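Local coordinates for putative Lipoprotein (Shewanella oneidensis, PDB 3U24) that is of unknown function but binds zinc and calcium ions and belongs to a family grouped with the metallopeptidases, at residues R447-E451 with E452-N456; E530-D533 with F534-Y538. All coordinates share one frame; numbering follows the deposited sequence.

Contact 1 comes first along the chain, where helix 435-451 ends and the loop toward helix 459-485 begins; contact 2 follows within helix 523-542. Their centres lie about 17 Å apart on the same side of the chain's centre, yet their side chains meet. E451 OE1 forms a salt bridge with R535 NH2 at 2.8 Å, and E451 OE2 probably hydrogen-bonds Y532 OH at 2.5 Å. Packing adds to this, with M448 CG 3.6 Å from R535 NH1. The carboxylate of E451 thus ties the last turn of one helix to the middle of another in this largely helical protein. Helix 435-451 also supplies E439 to a zinc site completed by H408 and H414.

Contact 1: R447-E451 with E452-N456; sequences RMMLE and EGYGN
Y454 folds back against the last turn of helix 435-451, its CB 4.1 Å from CB of M449 and its N bonded to M449 O at 2.9 Å. CG stands anti to the backbone N (chi1 -174°), which swings the ring so that its edge meets L450 CD2, 4.3 Å from Y454 CD2. The selenomethionine M449 brings CE to the ring obliquely. Such a flexible chain suits a filler between Y454 and helix 319-337, whose F333 meets the tyrosine ring edge-to-face; Y454 OH hydrogen-bonds Q403 OE1. On another side of the turn, E452 N makes a regular helical bond to M448 O at 2.9 Å, and the E452 side chain bends at chi2 (-52°) and lays its CG 4.0 Å from SE of the selenomethionine M448, apolar stem against apolar chain. Its OE2 shares a bridging water with E451 OE1, 5.3 Å away, which probably eases the repulsion between the two carboxylates. E451 also hydrogen-bonds Y532 and pairs with R535, which calls for a carboxylate. A second water bridges L450 O and Y454 O. G453 has a phi of 109°, where a CB would jam against the preceding carbonyl oxygen, so glycine fits. Its N reaches L450 O at 2.9 Å, from above the carbonyl plane; with the Y454 N bond, this makes the helix end a Schellman motif.

Contact 2: E530-D533 with F534-Y538; sequences EIYD and FREEY
Y532, R535 and E536 form an i, i+3, i+4 cluster on one face of helix 523-542, built on the regular i to i+4 helical hydrogen bonds such as E536 N to Y532 O at 3.0 Å. The tyrosine ring, its CG held anti to the backbone N (chi1 -162°), lies across both polar neighbours. Y532 CD2 sits over one face of the R535 guanidinium, offset toward its rim, while NH2 meets the ring obliquely, 3.4 Å from Y532 CE2, the two planes 46° apart. From E536, CG touches the ring, 3.7 Å from CE1. R535 bends at chi3 and presents its edge to the glutamate: NE and NH2 both donate to E536 OE2, at 3.0 and 3.1 Å, nearly in the guanidinium plane. This side-on grip helps fix the guanidinium's rotation; NH1 also bonds Y444 OH and NH2 pairs with E451 OE1. With an alanine at E536, R535 NE would probably lose its acceptor and NH2 one of its two carboxylates, the guanidinium being less firmly held in rotation and the methylene contact with the ring gone. Packing is tight on the buried side, where I531, F534 and R535 press on helices 548-555, 563-571 and 435-451; long apolar stems and rings suit it. Partly exposed D533, E536 and E537 form the looser side: D533 turns back to R529 and E537 runs extended to R567, acids matched with basic partners. Y532 OH has E451 OE2 as its main hydrogen-bond partner; a water also bridges E536 OE1 and this hydroxyl, both bonds weak, at 2.7 and 3.4 Å.

Contact 1: R447-E451 with E452-N456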
ATOM      1  N   ARG A 447     -19.168   4.231  -0.964  1.00 23.64           N
ATOM      2  CA  ARG A 447     -20.096   5.333  -0.983  1.00 25.88           C
ATOM      3  C   ARG A 447     -21.145   5.156  -2.084  1.00 24.43           C
ATOM      4  O   ARG A 447     -22.355   5.272  -1.846  1.00 23.49           O
ATOM      5  CB  ARG A 447     -19.302   6.633  -1.110  1.00 28.37           C
ATOM      6  CG  ARG A 447     -20.067   7.871  -1.516  1.00 31.49           C
ATOM      7  CD  ARG A 447     -20.943   8.436  -0.445  1.00 35.96           C
ATOM      8  NE  ARG A 447     -20.121   8.948   0.656  1.00 43.47           N
ATOM      9  CZ  ARG A 447     -20.504   9.867   1.556  1.00 42.73           C
ATOM     10  NH1 ARG A 447     -21.734  10.423   1.506  1.00 40.79           N
ATOM     11  NH2 ARG A 447     -19.622  10.221   2.501  1.00 40.75           N
HETATM   12  N   MSE A 448     -20.671   4.850  -3.284  1.00 23.94           N
HETATM   13  CA  MSE A 448     -21.543   4.656  -4.449  1.00 24.22           C
HETATM   14  C   MSE A 448     -22.566   3.551  -4.169  1.00 23.93           C
HETATM   15  O   MSE A 448     -23.731   3.746  -4.424  1.00 23.76           O
HETATM   16  CB  MSE A 448     -20.696   4.320  -5.678  1.00 24.95           C
HETATM   17  CG  MSE A 448     -21.463   4.129  -6.959  1.00 25.90           C
HETATM   18 SE   MSE A 448     -22.007   2.262  -7.106  1.00 28.31          SE
HETATM   19  CE  MSE A 448     -20.230   1.444  -7.394  1.00 24.81           C
HETATM   20  N   MSE A 449     -22.147   2.402  -3.635  1.00 23.26           N
HETATM   21  CA  MSE A 449     -23.136   1.325  -3.322  1.00 24.15           C
HETATM   22  C   MSE A 449     -24.250   1.761  -2.359  1.00 24.40           C
HETATM   23  O   MSE A 449     -25.402   1.437  -2.587  1.00 24.32           O
HETATM   24  CB  MSE A 449     -22.466   0.089  -2.733  1.00 23.18           C
HETATM   25  CG  MSE A 449     -21.566  -0.604  -3.704  1.00 24.00           C
HETATM   26 SE   MSE A 449     -22.585  -1.708  -4.967  1.00 24.95          SE
HETATM   27  CE  MSE A 449     -22.662  -3.364  -3.839  1.00 23.73           C
ATOM     28  N   LEU A 450     -23.887   2.477  -1.297  1.00 24.42           N
ATOM     29  CA  LEU A 450     -24.876   2.971  -0.372  1.00 25.79           C
ATOM     30  C   LEU A 450     -25.758   4.009  -1.036  1.00 26.40           C
ATOM     31  O   LEU A 450     -26.991   3.975  -0.875  1.00 26.10           O
ATOM     32  CB  LEU A 450     -24.248   3.562   0.895  1.00 26.45           C
ATOM     33  CG  LEU A 450     -23.537   2.656   1.901  1.00 27.14           C
ATOM     34  CD1 LEU A 450     -23.175   3.458   3.156  1.00 28.43           C
ATOM     35  CD2 LEU A 450     -24.410   1.530   2.304  1.00 27.94           C
ATOM     36  N   GLU A 451     -25.155   4.922  -1.790  1.00 26.84           N
ATOM     37  CA  GLU A 451     -25.959   5.940  -2.508  1.00 27.85           C
ATOM     38  C   GLU A 451     -26.970   5.294  -3.444  1.00 28.81           C
ATOM     39  O   GLU A 451     -28.076   5.836  -3.614  1.00 29.02           O
ATOM     40  CB  GLU A 451     -25.096   6.916  -3.318  1.00 27.91           C
ATOM     41  CG  GLU A 451     -24.239   7.873  -2.484  1.00 28.19           C
ATOM     42  CD  GLU A 451     -23.405   8.833  -3.322  1.00 28.45           C
ATOM     43  OE1 GLU A 451     -23.262   8.616  -4.558  1.00 28.40           O
ATOM     44  OE2 GLU A 451     -22.892   9.825  -2.742  1.00 29.01           O
ATOM     45  N   GLU A 452     -26.601   4.149  -4.032  1.00 28.26           N
ATOM     46  CA  GLU A 452     -27.480   3.448  -4.996  1.00 29.55           C
ATOM     47  C   GLU A 452     -28.481   2.546  -4.292  1.00 29.53           C
ATOM     48  O   GLU A 452     -29.249   1.831  -4.942  1.00 28.99           O
ATOM     49  CB  GLU A 452     -26.669   2.592  -5.994  1.00 30.37           C
ATOM     50  CG  GLU A 452     -25.870   3.365  -7.011  1.00 32.28           C
ATOM     51  CD  GLU A 452     -26.700   4.391  -7.760  1.00 36.80           C
ATOM     52  OE1 GLU A 452     -27.710   3.990  -8.402  1.00 40.11           O
ATOM     53  OE2 GLU A 452     -26.339   5.605  -7.708  1.00 40.38           O
ATOM     54  N   GLY A 453     -28.459   2.545  -2.961  1.00 28.85           N
ATOM     55  CA  GLY A 453     -29.495   1.870  -2.217  1.00 28.77           C
ATOM     56  C   GLY A 453     -29.071   0.608  -1.506  1.00 28.51           C
ATOM     57  O   GLY A 453     -29.937  -0.090  -1.005  1.00 28.26           O
ATOM     58  N   TYR A 454     -27.774   0.294  -1.455  1.00 27.49           N
ATOM     59  CA  TYR A 454     -27.350  -0.875  -0.715  1.00 28.00           C
ATOM     60  C   TYR A 454     -27.680  -0.722   0.792  1.00 29.48           C
ATOM     61  O   TYR A 454     -27.334   0.280   1.426  1.00 29.32           O
ATOM     62  CB  TYR A 454     -25.879  -1.181  -0.918  1.00 27.10           C
ATOM     63  CG  TYR A 454     -25.504  -2.473  -0.257  1.00 27.90           C
ATOM     64  CD1 TYR A 454     -25.692  -3.684  -0.896  1.00 29.04           C
ATOM     65  CD2 TYR A 454     -25.018  -2.489   1.057  1.00 28.64           C
ATOM     66  CE1 TYR A 454     -25.377  -4.879  -0.271  1.00 30.02           C
ATOM     67  CE2 TYR A 454     -24.695  -3.666   1.683  1.00 28.07           C
ATOM     68  CZ  TYR A 454     -24.883  -4.846   1.032  1.00 29.43           C
ATOM     69  OH  TYR A 454     -24.569  -6.006   1.687  1.00 31.23           O
ATOM     70  N   GLY A 455     -28.357  -1.734   1.334  1.00 31.14           N
ATOM     71  CA  GLY A 455     -28.886  -1.721   2.688  1.00 33.54           C
ATOM     72  C   GLY A 455     -30.111  -0.843   2.835  1.00 36.42           C
ATOM     73  O   GLY A 455     -30.564  -0.568   3.956  1.00 40.76           O
ATOM     74  N   ASN A 456     -30.620  -0.357   1.712  1.00 37.22           N
ATOM     75  CA  ASN A 456     -31.847   0.402   1.678  1.00 39.54           C
ATOM     76  C   ASN A 456     -31.888   1.625   2.599  1.00 37.89           C
ATOM     77  O   ASN A 456     -32.883   1.862   3.284  1.00 37.02           O
ATOM     78  CB  ASN A 456     -33.036  -0.529   1.960  1.00 43.84           C
ATOM     79  CG  ASN A 456     -34.362   0.087   1.526  1.00 48.93           C
ATOM     80  OD1 ASN A 456     -35.324   0.108   2.288  1.00 56.83           O
ATOM     81  ND2 ASN A 456     -34.409   0.612   0.303  1.00 48.40           N
TER
HETATM   82  O   HOH W   1     -28.233   2.896   1.238  1.00 26.19           O
HETATM   83  O   HOH W   2     -24.043   6.866  -6.632  1.00 30.56           O

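Contact 2: E530-D533 with F534-Y538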
ATOM      1  N   GLU A 530     -10.725  12.376  -5.732  1.00 26.17           N
ATOM      2  CA  GLU A 530     -10.606  12.670  -7.176  1.00 27.04           C
ATOM      3  C   GLU A 530     -11.619  11.904  -8.013  1.00 24.76           C
ATOM      4  O   GLU A 530     -12.142  12.447  -8.950  1.00 25.42           O
ATOM      5  CB  GLU A 530      -9.190  12.421  -7.722  1.00 29.28           C
ATOM      6  CG  GLU A 530      -8.170  13.498  -7.409  1.00 33.24           C
ATOM      7  CD  GLU A 530      -6.888  13.327  -8.225  1.00 37.12           C
ATOM      8  OE1 GLU A 530      -6.076  12.453  -7.883  1.00 40.51           O
ATOM      9  OE2 GLU A 530      -6.702  14.026  -9.238  1.00 42.01           O
ATOM     10  N   ILE A 531     -11.881  10.647  -7.684  1.00 23.03           N
ATOM     11  CA  ILE A 531     -12.844   9.819  -8.422  1.00 22.64           C
ATOM     12  C   ILE A 531     -14.288  10.333  -8.257  1.00 23.48           C
ATOM     13  O   ILE A 531     -15.016  10.526  -9.263  1.00 23.37           O
ATOM     14  CB  ILE A 531     -12.759   8.320  -8.032  1.00 21.84           C
ATOM     15  CG1 ILE A 531     -11.410   7.733  -8.453  1.00 21.55           C
ATOM     16  CG2 ILE A 531     -13.878   7.515  -8.687  1.00 21.89           C
ATOM     17  CD1 ILE A 531     -11.130   6.340  -7.894  1.00 21.98           C
ATOM     18  N   TYR A 532     -14.694  10.585  -7.019  1.00 23.74           N
ATOM     19  CA  TYR A 532     -16.029  11.130  -6.743  1.00 24.60           C
ATOM     20  C   TYR A 532     -16.207  12.501  -7.387  1.00 25.90           C
ATOM     21  O   TYR A 532     -17.212  12.731  -8.050  1.00 27.45           O
ATOM     22  CB  TYR A 532     -16.310  11.233  -5.226  1.00 24.06           C
ATOM     23  CG  TYR A 532     -17.772  11.363  -4.902  1.00 24.11           C
ATOM     24  CD1 TYR A 532     -18.405  12.611  -4.895  1.00 24.66           C
ATOM     25  CD2 TYR A 532     -18.548  10.234  -4.606  1.00 25.02           C
ATOM     26  CE1 TYR A 532     -19.768  12.732  -4.588  1.00 25.12           C
ATOM     27  CE2 TYR A 532     -19.929  10.330  -4.329  1.00 25.64           C
ATOM     28  CZ  TYR A 532     -20.540  11.583  -4.337  1.00 25.65           C
ATOM     29  OH  TYR A 532     -21.901  11.687  -4.047  1.00 26.23           O
ATOM     30  N   ASP A 533     -15.260  13.409  -7.199  1.00 26.75           N
ATOM     31  CA  ASP A 533     -15.358  14.738  -7.850  1.00 28.46           C
ATOM     32  C   ASP A 533     -15.341  14.612  -9.386  1.00 28.06           C
ATOM     33  O   ASP A 533     -16.110  15.256 -10.047  1.00 28.89           O
ATOM     34  CB  ASP A 533     -14.245  15.685  -7.413  1.00 29.12           C
ATOM     35  CG  ASP A 533     -14.304  16.030  -5.914  1.00 32.09           C
ATOM     36  OD1 ASP A 533     -15.397  15.851  -5.279  1.00 32.21           O
ATOM     37  OD2 ASP A 533     -13.230  16.483  -5.386  1.00 34.71           O
ATOM     38  N   PHE A 534     -14.485  13.770  -9.948  1.00 26.52           N
ATOM     39  CA  PHE A 534     -14.560  13.543 -11.388  1.00 26.72           C
ATOM     40  C   PHE A 534     -15.923  13.003 -11.807  1.00 26.97           C
ATOM     41  O   PHE A 534     -16.460  13.432 -12.799  1.00 26.92           O
ATOM     42  CB  PHE A 534     -13.457  12.605 -11.888  1.00 26.05           C
ATOM     43  CG  PHE A 534     -13.576  12.241 -13.352  1.00 26.27           C
ATOM     44  CD1 PHE A 534     -13.827  13.224 -14.312  1.00 27.24           C
ATOM     45  CD2 PHE A 534     -13.414  10.941 -13.760  1.00 25.66           C
ATOM     46  CE1 PHE A 534     -13.936  12.896 -15.646  1.00 27.74           C
ATOM     47  CE2 PHE A 534     -13.497  10.605 -15.091  1.00 26.42           C
ATOM     48  CZ  PHE A 534     -13.791  11.567 -16.040  1.00 27.09           C
ATOM     49  N   ARG A 535     -16.493  12.084 -11.040  1.00 27.75           N
ATOM     50  CA  ARG A 535     -17.802  11.583 -11.385  1.00 28.79           C
ATOM     51  C   ARG A 535     -18.821  12.712 -11.424  1.00 30.50           C
ATOM     52  O   ARG A 535     -19.586  12.825 -12.393  1.00 30.00           O
ATOM     53  CB  ARG A 535     -18.287  10.503 -10.463  1.00 27.32           C
ATOM     54  CG  ARG A 535     -19.640  10.012 -10.915  1.00 27.88           C
ATOM     55  CD  ARG A 535     -20.199   9.008  -9.960  1.00 28.12           C
ATOM     56  NE  ARG A 535     -20.831   9.640  -8.821  1.00 27.87           N
ATOM     57  CZ  ARG A 535     -21.427   8.983  -7.847  1.00 27.52           C
ATOM     58  NH1 ARG A 535     -21.434   7.646  -7.823  1.00 27.92           N
ATOM     59  NH2 ARG A 535     -22.019   9.666  -6.891  1.00 27.33           N
ATOM     60  N   GLU A 536     -18.837  13.544 -10.392  1.00 32.21           N
ATOM     61  CA  GLU A 536     -19.843  14.601 -10.349  1.00 34.77           C
ATOM     62  C   GLU A 536     -19.635  15.582 -11.485  1.00 35.15           C
ATOM     63  O   GLU A 536     -20.585  16.093 -12.019  1.00 36.55           O
ATOM     64  CB  GLU A 536     -19.870  15.300  -9.002  1.00 36.58           C
ATOM     65  CG  GLU A 536     -20.293  14.408  -7.820  1.00 39.57           C
ATOM     66  CD  GLU A 536     -21.653  13.705  -8.008  1.00 42.59           C
ATOM     67  OE1 GLU A 536     -22.697  14.392  -8.044  1.00 45.97           O
ATOM     68  OE2 GLU A 536     -21.673  12.449  -8.109  1.00 45.57           O
ATOM     69  N   GLU A 537     -18.385  15.834 -11.852  1.00 35.99           N
ATOM     70  CA  GLU A 537     -18.041  16.673 -13.009  1.00 37.81           C
ATOM     71  C   GLU A 537     -18.538  16.077 -14.332  1.00 37.44           C
ATOM     72  O   GLU A 537     -18.996  16.780 -15.219  1.00 38.48           O
ATOM     73  CB  GLU A 537     -16.519  16.857 -13.062  1.00 38.92           C
ATOM     74  CG  GLU A 537     -16.018  17.539 -14.321  1.00 39.48           C
ATOM     75  CD  GLU A 537     -14.512  17.703 -14.352  1.00 40.35           C
ATOM     76  OE1 GLU A 537     -13.783  16.923 -13.719  1.00 41.52           O
ATOM     77  OE2 GLU A 537     -14.041  18.624 -15.042  1.00 45.31           O
ATOM     78  N   TYR A 538     -18.455  14.768 -14.448  1.00 36.62           N
ATOM     79  CA  TYR A 538     -18.918  14.090 -15.635  1.00 38.25           C
ATOM     80  C   TYR A 538     -20.449  14.063 -15.711  1.00 40.14           C
ATOM     81  O   TYR A 538     -21.015  14.178 -16.805  1.00 39.99           O
ATOM     82  CB  TYR A 538     -18.379  12.685 -15.630  1.00 37.04           C
ATOM     83  CG  TYR A 538     -18.303  12.003 -16.951  1.00 37.09           C
ATOM     84  CD1 TYR A 538     -17.230  12.213 -17.777  1.00 37.70           C
ATOM     85  CD2 TYR A 538     -19.252  11.068 -17.333  1.00 37.58           C
ATOM     86  CE1 TYR A 538     -17.120  11.559 -18.977  1.00 36.90           C
ATOM     87  CE2 TYR A 538     -19.143  10.392 -18.526  1.00 37.56           C
ATOM     88  CZ  TYR A 538     -18.068  10.652 -19.334  1.00 38.02           C
ATOM     89  OH  TYR A 538     -17.918  10.009 -20.521  1.00 40.40           O
TER
HETATM   90  O   HOH W   3     -24.103  13.574  -5.831  1.00 51.61           O